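Local coordinates for 190aa long hypothetical protein (Pyrococcus horikoshii, PDB 2DDZ) that is of unknown function but belongs to the DUF366 family, placed in a clan with class II tRNA synthetases, and forms a hexamer, at residues L33-L37 and Y71-W77; D17-R22 and E49-D53. The contacts are given in a common frame with arbitrary orientation. Residues are numbered along the deposited sequence.

Contact 1 of 2, residues L33-L37 and Y71-W77; sequences LGDSL and YILELFW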
ATOM      1  N   LEU E  33      20.168   9.895   9.123  1.00 38.71           N
ATOM      2  CA  LEU E  33      19.246   9.619   8.025  1.00 38.83           C
ATOM      3  C   LEU E  33      18.723   8.180   8.000  1.00 36.30           C
ATOM      4  O   LEU E  33      19.446   7.244   8.324  1.00 39.04           O
ATOM      5  CB  LEU E  33      19.950   9.921   6.708  1.00 37.71           C
ATOM      6  CG  LEU E  33      19.146   9.874   5.413  1.00 38.73           C
ATOM      7  CD1 LEU E  33      18.218  11.065   5.341  1.00 30.43           C
ATOM      8  CD2 LEU E  33      20.110   9.885   4.235  1.00 31.58           C
ATOM      9  N   GLY E  34      17.458   8.012   7.629  1.00 38.40           N
ATOM     10  CA  GLY E  34      16.875   6.680   7.534  1.00 29.61           C
ATOM     11  C   GLY E  34      16.450   5.994   8.818  1.00 35.88           C
ATOM     12  O   GLY E  34      16.274   6.630   9.858  1.00 29.48           O
ATOM     13  N   ASP E  35      16.267   4.679   8.743  1.00 32.32           N
ATOM     14  CA  ASP E  35      15.852   3.917   9.910  1.00 34.61           C
ATOM     15  C   ASP E  35      16.793   4.189  11.071  1.00 41.76           C
ATOM     16  O   ASP E  35      18.016   4.134  10.909  1.00 35.51           O
ATOM     17  CB  ASP E  35      15.826   2.421   9.582  1.00 37.73           C
ATOM     18  CG  ASP E  35      14.728   2.065   8.588  1.00 45.66           C
ATOM     19  OD1 ASP E  35      13.959   2.983   8.222  1.00 38.40           O
ATOM     20  OD2 ASP E  35      14.627   0.884   8.181  1.00 43.01           O
ATOM     21  N   SER E  36      16.226   4.491  12.242  1.00 38.59           N
ATOM     22  CA  SER E  36      17.059   4.767  13.405  1.00 29.03           C
ATOM     23  C   SER E  36      16.438   4.561  14.785  1.00 35.00           C
ATOM     24  O   SER E  36      15.215   4.558  14.970  1.00 30.08           O
ATOM     25  CB  SER E  36      17.602   6.197  13.335  1.00 30.83           C
ATOM     26  OG  SER E  36      16.574   7.147  13.549  1.00 31.05           O
ATOM     27  N   LEU E  37      17.328   4.392  15.756  1.00 32.07           N
ATOM     28  CA  LEU E  37      16.963   4.223  17.144  1.00 32.85           C
ATOM     29  C   LEU E  37      17.858   5.200  17.906  1.00 37.60           C
ATOM     30  O   LEU E  37      19.080   5.171  17.764  1.00 40.18           O
ATOM     31  CB  LEU E  37      17.217   2.782  17.594  1.00 24.57           C
ATOM     32  CG  LEU E  37      17.079   2.511  19.101  1.00 31.50           C
ATOM     33  CD1 LEU E  37      15.672   2.844  19.607  1.00 29.32           C
ATOM     34  CD2 LEU E  37      17.408   1.063  19.357  1.00 26.04           C
ATOM     35  N   TYR E  71      13.386   5.543  24.394  1.00 39.48           N
ATOM     36  CA  TYR E  71      13.785   4.921  23.133  1.00 34.18           C
ATOM     37  C   TYR E  71      12.896   5.490  22.054  1.00 33.03           C
ATOM     38  O   TYR E  71      11.676   5.369  22.124  1.00 42.68           O
ATOM     39  CB  TYR E  71      13.606   3.398  23.141  1.00 39.64           C
ATOM     40  CG  TYR E  71      14.351   2.674  24.226  1.00 43.16           C
ATOM     41  CD1 TYR E  71      13.913   2.731  25.546  1.00 47.16           C
ATOM     42  CD2 TYR E  71      15.488   1.912  23.935  1.00 39.83           C
ATOM     43  CE1 TYR E  71      14.580   2.046  26.560  1.00 41.35           C
ATOM     44  CE2 TYR E  71      16.170   1.218  24.949  1.00 33.08           C
ATOM     45  CZ  TYR E  71      15.702   1.294  26.259  1.00 35.36           C
ATOM     46  OH  TYR E  71      16.342   0.619  27.268  1.00 37.69           O
ATOM     47  N   ILE E  72      13.500   6.121  21.061  1.00 32.52           N
ATOM     48  CA  ILE E  72      12.732   6.684  19.972  1.00 30.22           C
ATOM     49  C   ILE E  72      13.145   6.001  18.698  1.00 33.68           C
ATOM     50  O   ILE E  72      14.282   6.109  18.244  1.00 28.92           O
ATOM     51  CB  ILE E  72      12.934   8.185  19.864  1.00 35.63           C
ATOM     52  CG1 ILE E  72      12.135   8.858  20.973  1.00 30.45           C
ATOM     53  CG2 ILE E  72      12.475   8.691  18.498  1.00 31.34           C
ATOM     54  CD1 ILE E  72      12.632  10.204  21.256  1.00 62.74           C
ATOM     55  N   LEU E  73      12.191   5.278  18.136  1.00 34.60           N
ATOM     56  CA  LEU E  73      12.410   4.528  16.932  1.00 25.40           C
ATOM     57  C   LEU E  73      11.650   5.081  15.731  1.00 26.83           C
ATOM     58  O   LEU E  73      10.489   5.482  15.849  1.00 34.12           O
ATOM     59  CB  LEU E  73      12.005   3.083  17.192  1.00 41.91           C
ATOM     60  CG  LEU E  73      12.090   2.119  16.016  1.00 44.78           C
ATOM     61  CD1 LEU E  73      13.530   2.028  15.539  1.00 49.58           C
ATOM     62  CD2 LEU E  73      11.573   0.762  16.451  1.00 46.92           C
ATOM     63  N   GLU E  74      12.325   5.134  14.583  1.00 27.70           N
ATOM     64  CA  GLU E  74      11.695   5.580  13.348  1.00 28.79           C
ATOM     65  C   GLU E  74      12.094   4.648  12.211  1.00 27.26           C
ATOM     66  O   GLU E  74      13.267   4.392  11.971  1.00 24.79           O
ATOM     67  CB  GLU E  74      12.058   7.024  12.993  1.00 31.23           C
ATOM     68  CG  GLU E  74      11.223   7.560  11.814  1.00 24.05           C
ATOM     69  CD  GLU E  74      11.179   9.087  11.751  1.00 39.07           C
ATOM     70  OE1 GLU E  74      12.143   9.733  12.202  1.00 35.55           O
ATOM     71  OE2 GLU E  74      10.191   9.648  11.230  1.00 29.47           O
ATOM     72  N   LEU E  75      11.085   4.122  11.534  1.00 28.77           N
ATOM     73  CA  LEU E  75      11.295   3.205  10.431  1.00 31.13           C
ATOM     74  C   LEU E  75      10.530   3.674   9.202  1.00 34.01           C
ATOM     75  O   LEU E  75       9.305   3.836   9.221  1.00 36.29           O
ATOM     76  CB  LEU E  75      10.834   1.794  10.824  1.00 34.55           C
ATOM     77  CG  LEU E  75      11.572   1.163  12.007  1.00 38.65           C
ATOM     78  CD1 LEU E  75      11.051  -0.228  12.250  1.00 41.13           C
ATOM     79  CD2 LEU E  75      13.066   1.121  11.712  1.00 37.80           C
ATOM     80  N   PHE E  76      11.267   3.881   8.127  1.00 28.73           N
ATOM     81  CA  PHE E  76      10.671   4.325   6.894  1.00 33.38           C
ATOM     82  C   PHE E  76      10.207   3.128   6.082  1.00 31.47           C
ATOM     83  O   PHE E  76      10.768   2.782   5.043  1.00 35.39           O
ATOM     84  CB  PHE E  76      11.675   5.186   6.134  1.00 33.82           C
ATOM     85  CG  PHE E  76      12.034   6.448   6.865  1.00 40.33           C
ATOM     86  CD1 PHE E  76      13.010   6.439   7.860  1.00 27.77           C
ATOM     87  CD2 PHE E  76      11.351   7.638   6.595  1.00 28.96           C
ATOM     88  CE1 PHE E  76      13.303   7.608   8.581  1.00 30.92           C
ATOM     89  CE2 PHE E  76      11.638   8.814   7.307  1.00 33.42           C
ATOM     90  CZ  PHE E  76      12.613   8.798   8.300  1.00 27.88           C
ATOM     91  N   TRP E  77       9.177   2.487   6.605  1.00 31.70           N
ATOM     92  CA  TRP E  77       8.571   1.326   5.987  1.00 41.45           C
ATOM     93  C   TRP E  77       7.185   1.796   5.626  1.00 41.78           C
ATOM     94  O   TRP E  77       6.898   2.983   5.730  1.00 47.70           O
ATOM     95  CB  TRP E  77       8.493   0.187   7.005  1.00 38.60           C
ATOM     96  CG  TRP E  77       9.838  -0.230   7.526  1.00 45.00           C
ATOM     97  CD1 TRP E  77      11.060   0.255   7.138  1.00 44.40           C
ATOM     98  CD2 TRP E  77      10.104  -1.258   8.485  1.00 45.22           C
ATOM     99  NE1 TRP E  77      12.065  -0.413   7.791  1.00 43.76           N
ATOM    100  CE2 TRP E  77      11.507  -1.347   8.624  1.00 50.18           C
ATOM    101  CE3 TRP E  77       9.293  -2.115   9.240  1.00 43.03           C
ATOM    102  CZ2 TRP E  77      12.117  -2.264   9.486  1.00 46.84           C
ATOM    103  CZ3 TRP E  77       9.899  -3.025  10.096  1.00 37.34           C
ATOM    104  CH2 TRP E  77      11.299  -3.091  10.211  1.00 42.48           C
TER
HETATM  105  O   HOH W   1      13.827   1.645   5.174  1.00 48.30           O
HETATM  106  O   HOH W   2      14.573   7.717  15.756  1.00 33.03           O

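Contact 2 of 2, residues D17-R22 and E49-D53; sequences DGSAIR and EEMVD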
ATOM      1  N   ASP E  17       9.026  15.312  26.051  1.00 32.63           N
ATOM      2  CA  ASP E  17       7.754  15.983  26.282  1.00 38.78           C
ATOM      3  C   ASP E  17       6.745  15.489  25.236  1.00 44.23           C
ATOM      4  O   ASP E  17       5.680  16.091  25.033  1.00 36.14           O
ATOM      5  CB  ASP E  17       7.928  17.506  26.210  1.00 35.59           C
ATOM      6  CG  ASP E  17       8.263  18.004  24.818  1.00 44.04           C
ATOM      7  OD1 ASP E  17       9.010  17.320  24.088  1.00 51.99           O
ATOM      8  OD2 ASP E  17       7.787  19.100  24.458  1.00 47.99           O
ATOM      9  N   GLY E  18       7.100  14.370  24.600  1.00 38.39           N
ATOM     10  CA  GLY E  18       6.266  13.756  23.585  1.00 31.85           C
ATOM     11  C   GLY E  18       6.568  14.151  22.146  1.00 32.77           C
ATOM     12  O   GLY E  18       6.278  13.383  21.223  1.00 38.36           O
ATOM     13  N   SER E  19       7.158  15.328  21.939  1.00 36.37           N
ATOM     14  CA  SER E  19       7.439  15.803  20.582  1.00 34.11           C
ATOM     15  C   SER E  19       8.500  15.015  19.818  1.00 36.19           C
ATOM     16  O   SER E  19       8.678  15.214  18.618  1.00 33.38           O
ATOM     17  CB  SER E  19       7.808  17.299  20.593  1.00 31.91           C
ATOM     18  OG  SER E  19       9.046  17.532  21.247  1.00 46.28           O
ATOM     19  N   ALA E  20       9.204  14.118  20.496  1.00 36.69           N
ATOM     20  CA  ALA E  20      10.216  13.322  19.816  1.00 37.79           C
ATOM     21  C   ALA E  20       9.557  12.213  18.992  1.00 32.88           C
ATOM     22  O   ALA E  20      10.212  11.545  18.197  1.00 36.22           O
ATOM     23  CB  ALA E  20      11.187  12.728  20.828  1.00 34.79           C
ATOM     24  N   ILE E  21       8.251  12.040  19.179  1.00 34.86           N
ATOM     25  CA  ILE E  21       7.482  11.026  18.457  1.00 34.69           C
ATOM     26  C   ILE E  21       7.248  11.437  17.009  1.00 35.56           C
ATOM     27  O   ILE E  21       6.917  10.603  16.171  1.00 36.26           O
ATOM     28  CB  ILE E  21       6.101  10.791  19.111  1.00 30.44           C
ATOM     29  CG1 ILE E  21       5.564   9.424  18.692  1.00 26.97           C
ATOM     30  CG2 ILE E  21       5.131  11.910  18.714  1.00 30.39           C
ATOM     31  CD1 ILE E  21       6.390   8.273  19.222  1.00 27.43           C
ATOM     32  N   ARG E  22       7.421  12.730  16.718  1.00 33.54           N
ATOM     33  CA  ARG E  22       7.228  13.247  15.350  1.00 33.12           C
ATOM     34  C   ARG E  22       8.197  12.687  14.310  1.00 37.12           C
ATOM     35  O   ARG E  22       9.325  12.286  14.621  1.00 38.20           O
ATOM     36  CB  ARG E  22       7.315  14.794  15.289  1.00 26.12           C
ATOM     37  CG  ARG E  22       6.257  15.475  16.179  1.00 41.56           C
ATOM     38  CD  ARG E  22       5.983  16.850  15.713  1.00 54.16           C
ATOM     39  NE  ARG E  22       5.249  17.692  16.606  1.00 64.20           N
ATOM     40  CZ  ARG E  22       4.807  18.882  16.201  1.00 79.33           C
ATOM     41  NH1 ARG E  22       4.098  19.606  17.033  1.00 77.12           N
ATOM     42  NH2 ARG E  22       5.098  19.342  14.977  1.00 83.52           N
ATOM     43  N   GLU E  49      -0.849  18.148  23.891  1.00 40.94           N
ATOM     44  CA  GLU E  49      -0.907  18.340  22.448  1.00 44.79           C
ATOM     45  C   GLU E  49       0.040  17.383  21.742  1.00 50.03           C
ATOM     46  O   GLU E  49       0.033  17.276  20.515  1.00 52.42           O
ATOM     47  CB  GLU E  49      -0.541  19.782  22.078  1.00 50.29           C
ATOM     48  CG  GLU E  49       0.751  20.272  22.720  1.00 61.78           C
ATOM     49  CD  GLU E  49       0.511  21.017  24.023  1.00 69.24           C
ATOM     50  OE1 GLU E  49      -0.443  20.668  24.754  1.00 63.01           O
ATOM     51  OE2 GLU E  49       1.285  21.951  24.321  1.00 74.34           O
ATOM     52  N   GLU E  50       0.863  16.692  22.520  1.00 51.31           N
ATOM     53  CA  GLU E  50       1.807  15.740  21.956  1.00 45.15           C
ATOM     54  C   GLU E  50       1.403  14.300  22.282  1.00 37.89           C
ATOM     55  O   GLU E  50       2.029  13.354  21.803  1.00 47.31           O
ATOM     56  CB  GLU E  50       3.218  16.011  22.488  1.00 39.99           C
ATOM     57  CG  GLU E  50       3.799  17.376  22.121  1.00 54.18           C
ATOM     58  CD  GLU E  50       4.102  17.524  20.635  1.00 55.58           C
ATOM     59  OE1 GLU E  50       4.312  16.498  19.952  1.00 58.86           O
ATOM     60  OE2 GLU E  50       4.148  18.673  20.155  1.00 64.39           O
ATOM     61  N   MET E  51       0.366  14.133  23.102  1.00 32.42           N
ATOM     62  CA  MET E  51      -0.097  12.800  23.479  1.00 40.13           C
ATOM     63  C   MET E  51      -0.650  12.046  22.269  1.00 35.24           C
ATOM     64  O   MET E  51      -1.459  12.580  21.509  1.00 32.33           O
ATOM     65  CB  MET E  51      -1.172  12.887  24.569  1.00 41.28           C
ATOM     66  CG  MET E  51      -0.655  13.244  25.951  1.00 43.32           C
ATOM     67  SD  MET E  51      -1.886  13.080  27.212  1.00 36.08           S
ATOM     68  CE  MET E  51      -1.587  11.520  27.613  1.00 43.37           C
ATOM     69  N   VAL E  52      -0.210  10.804  22.096  1.00 34.80           N
ATOM     70  CA  VAL E  52      -0.650   9.993  20.963  1.00 36.36           C
ATOM     71  C   VAL E  52      -1.781   9.024  21.304  1.00 39.39           C
ATOM     72  O   VAL E  52      -2.669   8.794  20.490  1.00 28.95           O
ATOM     73  CB  VAL E  52       0.543   9.206  20.359  1.00 34.66           C
ATOM     74  CG1 VAL E  52       0.043   8.178  19.353  1.00 29.95           C
ATOM     75  CG2 VAL E  52       1.518  10.184  19.669  1.00 27.71           C
ATOM     76  N   ASP E  53      -1.740   8.446  22.501  1.00 40.93           N
ATOM     77  CA  ASP E  53      -2.780   7.511  22.919  1.00 32.03           C
ATOM     78  C   ASP E  53      -4.076   8.284  23.196  1.00 33.30           C
ATOM     79  O   ASP E  53      -4.189   8.983  24.202  1.00 28.45           O
ATOM     80  CB  ASP E  53      -2.345   6.757  24.180  1.00 20.01           C
ATOM     81  CG  ASP E  53      -3.210   5.537  24.463  1.00 34.48           C
ATOM     82  OD1 ASP E  53      -4.378   5.496  24.021  1.00 36.68           O
ATOM     83  OD2 ASP E  53      -2.721   4.611  25.145  1.00 45.97           O
TER
HETATM   84  O   HOH W   3       4.110  11.365  22.380  1.00 46.29           O

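Contact 1 of 2, residues L33-L37 and Y71-W77
Two antiparallel strands of the central mixed sheet meet here, where strand 36-45 begins and strand 68-75 ends. Ser36 and Glu74 form a hydrogen-bonded pair: Ser36 N donates to Glu74 O and Glu74 N to Ser36 O, both at 3.0 Å. Leu37 and Leu73 are the adjoining non-hydrogen-bonded pair, their CA atoms 4.6 Å apart; next to this pair, Leu37 CA makes a CA-H...O contact with Ile72 O (3.5 Å). Beyond the paired strands the side chain of Asp35 takes over from the backbone. Its OD1 accepts from Phe76 N (2.8 Å), at the centre of an inverse gamma turn, and its OD2 from Trp77 NE1 (2.9 Å), so one carboxylate holds both residues that follow the strand. Water 2 donates to Ser36 OG and Ile72 O, each at 3.0 Å. The leucines Leu37 and Leu73 share one face of the sheet, Leu73 packing on helices 81-100 and 161-184. On the other face Glu74 is bound by Ser131 OG and His24 N. Backbone bonds from Asp35 and Leu37 to Glu5 place strand 5-8 along the far edge of strand 36-45. The arrangement is that of neighbouring antiparallel strands in a mixed beta sheet with helices packed on one face.

Contact 2 of 2, residues D17-R22 and E49-D53
Glu50 makes most of the contacts between loop 49-53 and the turn at 17-22. Its OE2 accepts from Arg22 NH1 at 3.3 Å in a hydrogen-bonded salt bridge, while OE1 lies 3.3 Å from Ser19 CA. Within the turn, Asp17 OD1 accepts from Ser19 OG (2.8 Å) and, weakly, from Ser19 N (3.5 Å); its OD2 forms a salt bridge with Lys47. Gly18 O receives Ile21 N at 3.1 Å, closing the short 3-10 segment 19-21, and accepts a hydrogen bond from water 3 at 3.2 Å. The same water donates to Glu50 O at 2.9 Å, bridging the two backbones where the CA atoms of Gly18 and Glu50 approach to 5.1 Å. Gly18 has a positive phi (94°), and a CB there would clash with Glu50 CB. Farther along, Ile21 CG2 meets Val52 CG2 at 4.1 Å. The carbonyls of Ala20 and Arg22 accept from Lys133 NZ, and Met51 O from Arg187 of a neighbouring subunit, whose Val189 also packs on Ile21 and Val52. The contact thus joins the loop between strand 5-8 and helix 25-30 to the one leading into helix 54-59, where Asp53 is the N-cap, and both Ile21 and Val52 rest on Ile124 of strand 118-128.

In the fold
The centres of the two contacts are 16 Å apart, and their segments alternate along the chain. They meet directly at Ile72 of strand 68-75, whose CD1 comes to an unusually close 2.9 Å from Ala20 CB in the 3-10 segment of contact 2. Lys133 of strand 131-139 is a second link: it touches Ile72 and Glu74 of contact 1 and donates to carbonyls of 17-22. Bound guanidine lies about 8 Å from the side chain of Ile72 and about 7 Å from that of Ser19; the pocket residues Arg12, Ile14, Asn29 and Phe30 belong to neither contact. Other subunits of the hexamer reach both contacts, packing on Phe76 and Trp77 in contact 1 and on Ile21 and Val52 in contact 2.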